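Local atomic coordinates of BauA (Acinetobacter baumannii, PDB entry 6HCP), a protein that probably takes up siderophore-bound iron across the outer membrane as a TonB-dependent receptor, with ferric preacinetobactin as its substrate. Residues Asn218-Glu223 with Asp249-Val254. Numbering follows the deposited sequence.
Sequences NDQSKE and DHVDGV. With EDO (1,2-ethanediol), chain Z.
Ser-221 pairs with Asp-252 and Glu-223 with His-250 at the open end of an antiparallel beta hairpin, strands 221-234 and 238-252, in the transmembrane barrel of this TonB-dependent receptor. Both are hydrogen-bonded pairs, and Glu-223 N reaches His-250 O at 2.8 Å almost straight (178°). Between them Lys-222 and Val-251 form a non-hydrogen-bonded pair whose side chains lie on the other face of the sheet, the one that meets Ser-97 and Arg-129.

Gln-220 extends the contact past the strand end. Its CB lies 3.8 Å from Asp-252 O; CG, anti to the backbone N (chi1 -173°), passes Gly-253 O at 3.4 Å and packs against Val-251 CG1 at 3.8 Å. CD lies 3.7 Å from Gly-253 O. OE1 is hydrogen-bonded to Ser-97 OG, while NE2 donates to Gly-253 O at 2.9 Å, with that oxygen in the amide plane. Bonds at both OE1 and NE2 thus hold the amide's rotation.

On the face carrying Ser-221 and Asp-252, Glu-223 OE1 approaches His-250 CB, and OE2 forms a salt bridge with Arg-225. In the conformer described, one of two for His-250, NE2 donates to Asp-252 OD1 at 2.9 Å, from above the carboxylate plane.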
ATOM      1  N   ASN A 218      -6.483  13.629  -7.064  1.00 29.32           N
ATOM      2  CA  ASN A 218      -7.377  13.434  -8.225  1.00 30.52           C
ATOM      3  C   ASN A 218      -7.507  14.732  -9.032  1.00 36.58           C
ATOM      4  O   ASN A 218      -7.796  15.785  -8.474  1.00 30.89           O
ATOM      5  CB  ASN A 218      -8.785  12.997  -7.829  1.00 32.17           C
ATOM      6  CG  ASN A 218      -8.850  11.614  -7.210  1.00 39.24           C
ATOM      7  OD1 ASN A 218      -7.920  10.823  -7.322  1.00 47.54           O
ATOM      8  ND2 ASN A 218      -9.952  11.320  -6.540  1.00 39.11           N
ATOM      9  N   ASP A 219      -7.316  14.619 -10.353  1.00 30.81           N
ATOM     10  CA  ASP A 219      -7.559  15.700 -11.314  1.00 31.03           C
ATOM     11  C   ASP A 219      -6.679  16.927 -11.016  1.00 29.12           C
ATOM     12  O   ASP A 219      -6.983  18.030 -11.463  1.00 29.79           O
ATOM     13  CB  ASP A 219      -9.004  16.185 -11.269  1.00 38.60           C
ATOM     14  CG  ASP A 219     -10.000  15.172 -11.807  1.00 58.74           C
ATOM     15  OD1 ASP A 219      -9.583  14.343 -12.650  1.00 50.12           O
ATOM     16  OD2 ASP A 219     -11.143  15.147 -11.283  1.00 54.15           O
ATOM     17  N   GLN A 220      -5.556  16.713 -10.337  1.00 26.33           N
ATOM     18  CA  GLN A 220      -4.595  17.789 -10.098  1.00 27.66           C
ATOM     19  C   GLN A 220      -3.341  17.501 -10.910  1.00 27.51           C
ATOM     20  O   GLN A 220      -2.857  16.396 -10.913  1.00 32.31           O
ATOM     21  CB  GLN A 220      -4.264  17.864  -8.610  1.00 27.22           C
ATOM     22  CG  GLN A 220      -3.403  19.055  -8.225  1.00 26.97           C
ATOM     23  CD  GLN A 220      -3.228  19.114  -6.725  1.00 24.86           C
ATOM     24  OE1 GLN A 220      -2.311  18.510  -6.176  1.00 27.59           O
ATOM     25  NE2 GLN A 220      -4.154  19.793  -6.045  1.00 25.73           N
ATOM     26  N   SER A 221      -2.847  18.516 -11.618  0.50 25.36           N
ATOM     27  CA  SER A 221      -1.589  18.419 -12.313  0.50 25.84           C
ATOM     28  C   SER A 221      -0.721  19.625 -11.948  0.50 27.48           C
ATOM     29  O   SER A 221      -1.231  20.691 -11.620  0.50 29.46           O
ATOM     30  CB  SER A 221      -1.816  18.320 -13.806  0.50 32.02           C
ATOM     31  OG  SER A 221      -2.361  19.523 -14.295  0.50 29.03           O
ATOM     32  N   LYS A 222       0.590  19.401 -11.915  1.00 28.48           N
ATOM     33  CA  LYS A 222       1.562  20.372 -11.433  1.00 27.56           C
ATOM     34  C   LYS A 222       2.655  20.560 -12.477  1.00 34.35           C
ATOM     35  O   LYS A 222       3.233  19.580 -12.937  1.00 30.78           O
ATOM     36  CB  LYS A 222       2.194  19.879 -10.135  1.00 25.35           C
ATOM     37  CG  LYS A 222       1.243  19.766  -8.957  1.00 27.33           C
ATOM     38  CD  LYS A 222       1.931  19.168  -7.773  1.00 33.74           C
ATOM     39  CE  LYS A 222       1.102  19.170  -6.516  1.00 31.66           C
ATOM     40  NZ  LYS A 222       1.760  18.370  -5.455  1.00 31.19           N
ATOM     41  N   GLU A 223       2.850  21.814 -12.899  1.00 31.48           N
ATOM     42  CA  GLU A 223       3.900  22.192 -13.822  1.00 29.23           C
ATOM     43  C   GLU A 223       4.827  23.205 -13.135  1.00 33.71           C
ATOM     44  O   GLU A 223       4.373  24.131 -12.440  1.00 30.65           O
ATOM     45  CB  GLU A 223       3.284  22.727 -15.111  1.00 32.10           C
ATOM     46  CG  GLU A 223       4.327  23.202 -16.106  1.00 37.72           C
ATOM     47  CD  GLU A 223       3.796  23.962 -17.311  1.00 40.30           C
ATOM     48  OE1 GLU A 223       2.634  24.452 -17.265  1.00 41.60           O
ATOM     49  OE2 GLU A 223       4.564  24.092 -18.285  1.00 47.93           O
ATOM     50  N   ASP A 249       5.204  28.407 -11.895  1.00 27.01           N
ATOM     51  CA  ASP A 249       4.486  27.451 -11.049  1.00 29.43           C
ATOM     52  C   ASP A 249       3.037  27.457 -11.526  1.00 31.17           C
ATOM     53  O   ASP A 249       2.417  28.527 -11.656  1.00 31.41           O
ATOM     54  CB  ASP A 249       4.626  27.820  -9.566  1.00 31.06           C
ATOM     55  CG  ASP A 249       3.842  26.921  -8.614  1.00 34.09           C
ATOM     56  OD1 ASP A 249       4.386  25.875  -8.233  1.00 36.85           O
ATOM     57  OD2 ASP A 249       2.641  27.165  -8.440  1.00 47.30           O
ATOM     58  N   HIS A 250       2.522  26.271 -11.868  0.50 27.00           N
ATOM     59  CA  HIS A 250       1.184  26.141 -12.410  0.50 29.07           C
ATOM     60  C   HIS A 250       0.529  24.876 -11.852  0.50 30.80           C
ATOM     61  O   HIS A 250       1.096  23.799 -11.960  0.50 31.38           O
ATOM     62  CB  HIS A 250       1.222  26.111 -13.946  0.50 31.52           C
ATOM     63  CG  HIS A 250      -0.127  26.009 -14.575  0.50 31.59           C
ATOM     64  ND1 HIS A 250      -0.726  27.073 -15.217  0.50 38.35           N
ATOM     65  CD2 HIS A 250      -1.020  24.996 -14.612  0.50 35.46           C
ATOM     66  CE1 HIS A 250      -1.912  26.707 -15.662  0.50 38.19           C
ATOM     67  NE2 HIS A 250      -2.113  25.432 -15.309  0.50 36.39           N
ATOM     68  N   VAL A 251      -0.677  25.024 -11.298  1.00 24.60           N
ATOM     69  CA  VAL A 251      -1.448  23.884 -10.805  1.00 24.53           C
ATOM     70  C   VAL A 251      -2.823  23.934 -11.464  1.00 27.09           C
ATOM     71  O   VAL A 251      -3.522  24.929 -11.393  1.00 27.80           O
ATOM     72  CB  VAL A 251      -1.598  23.858  -9.274  1.00 26.10           C
ATOM     73  CG1 VAL A 251      -2.358  22.614  -8.816  1.00 25.49           C
ATOM     74  CG2 VAL A 251      -0.257  23.967  -8.575  1.00 28.04           C
ATOM     75  N   ASP A 252      -3.175  22.847 -12.156  1.00 24.90           N
ATOM     76  CA  ASP A 252      -4.543  22.583 -12.584  1.00 25.47           C
ATOM     77  C   ASP A 252      -5.190  21.698 -11.518  1.00 27.87           C
ATOM     78  O   ASP A 252      -4.556  20.780 -11.030  1.00 26.89           O
ATOM     79  CB  ASP A 252      -4.569  21.892 -13.954  1.00 34.35           C
ATOM     80  CG  ASP A 252      -4.177  22.787 -15.126  1.00 41.00           C
ATOM     81  OD1 ASP A 252      -4.566  23.960 -15.123  1.00 45.48           O
ATOM     82  OD2 ASP A 252      -3.430  22.315 -16.003  1.00 55.64           O
ATOM     83  N   GLY A 253      -6.420  22.028 -11.124  1.00 27.25           N
ATOM     84  CA  GLY A 253      -7.046  21.418  -9.973  1.00 24.59           C
ATOM     85  C   GLY A 253      -6.433  21.926  -8.680  1.00 26.81           C
ATOM     86  O   GLY A 253      -6.081  21.148  -7.774  1.00 27.93           O
ATOM     87  N   VAL A 254      -6.282  23.245  -8.599  1.00 28.65           N
ATOM     88  CA  VAL A 254      -5.698  23.891  -7.421  1.00 27.41           C
ATOM     89  C   VAL A 254      -6.635  23.695  -6.217  1.00 25.80           C
ATOM     90  O   VAL A 254      -7.878  23.734  -6.342  1.00 26.04           O
ATOM     91  CB  VAL A 254      -5.432  25.385  -7.696  1.00 26.67           C
ATOM     92  CG1 VAL A 254      -6.703  26.138  -8.024  1.00 25.62           C
ATOM     93  CG2 VAL A 254      -4.720  26.061  -6.528  1.00 28.14           C
TER
HETATM   94  C1  EDO Z 823       0.918  29.784  -7.381  1.00 32.69           C
HETATM   95  O1  EDO Z 823       1.011  29.268  -8.729  1.00 49.30           O
HETATM   96  C2  EDO Z 823       2.173  29.465  -6.622  1.00 44.80           C
HETATM   97  O2  EDO Z 823       3.254  30.284  -7.105  1.00 55.23           O
HETATM   98  O   HOH W   1      -0.444  21.775 -14.493  1.00 38.58           O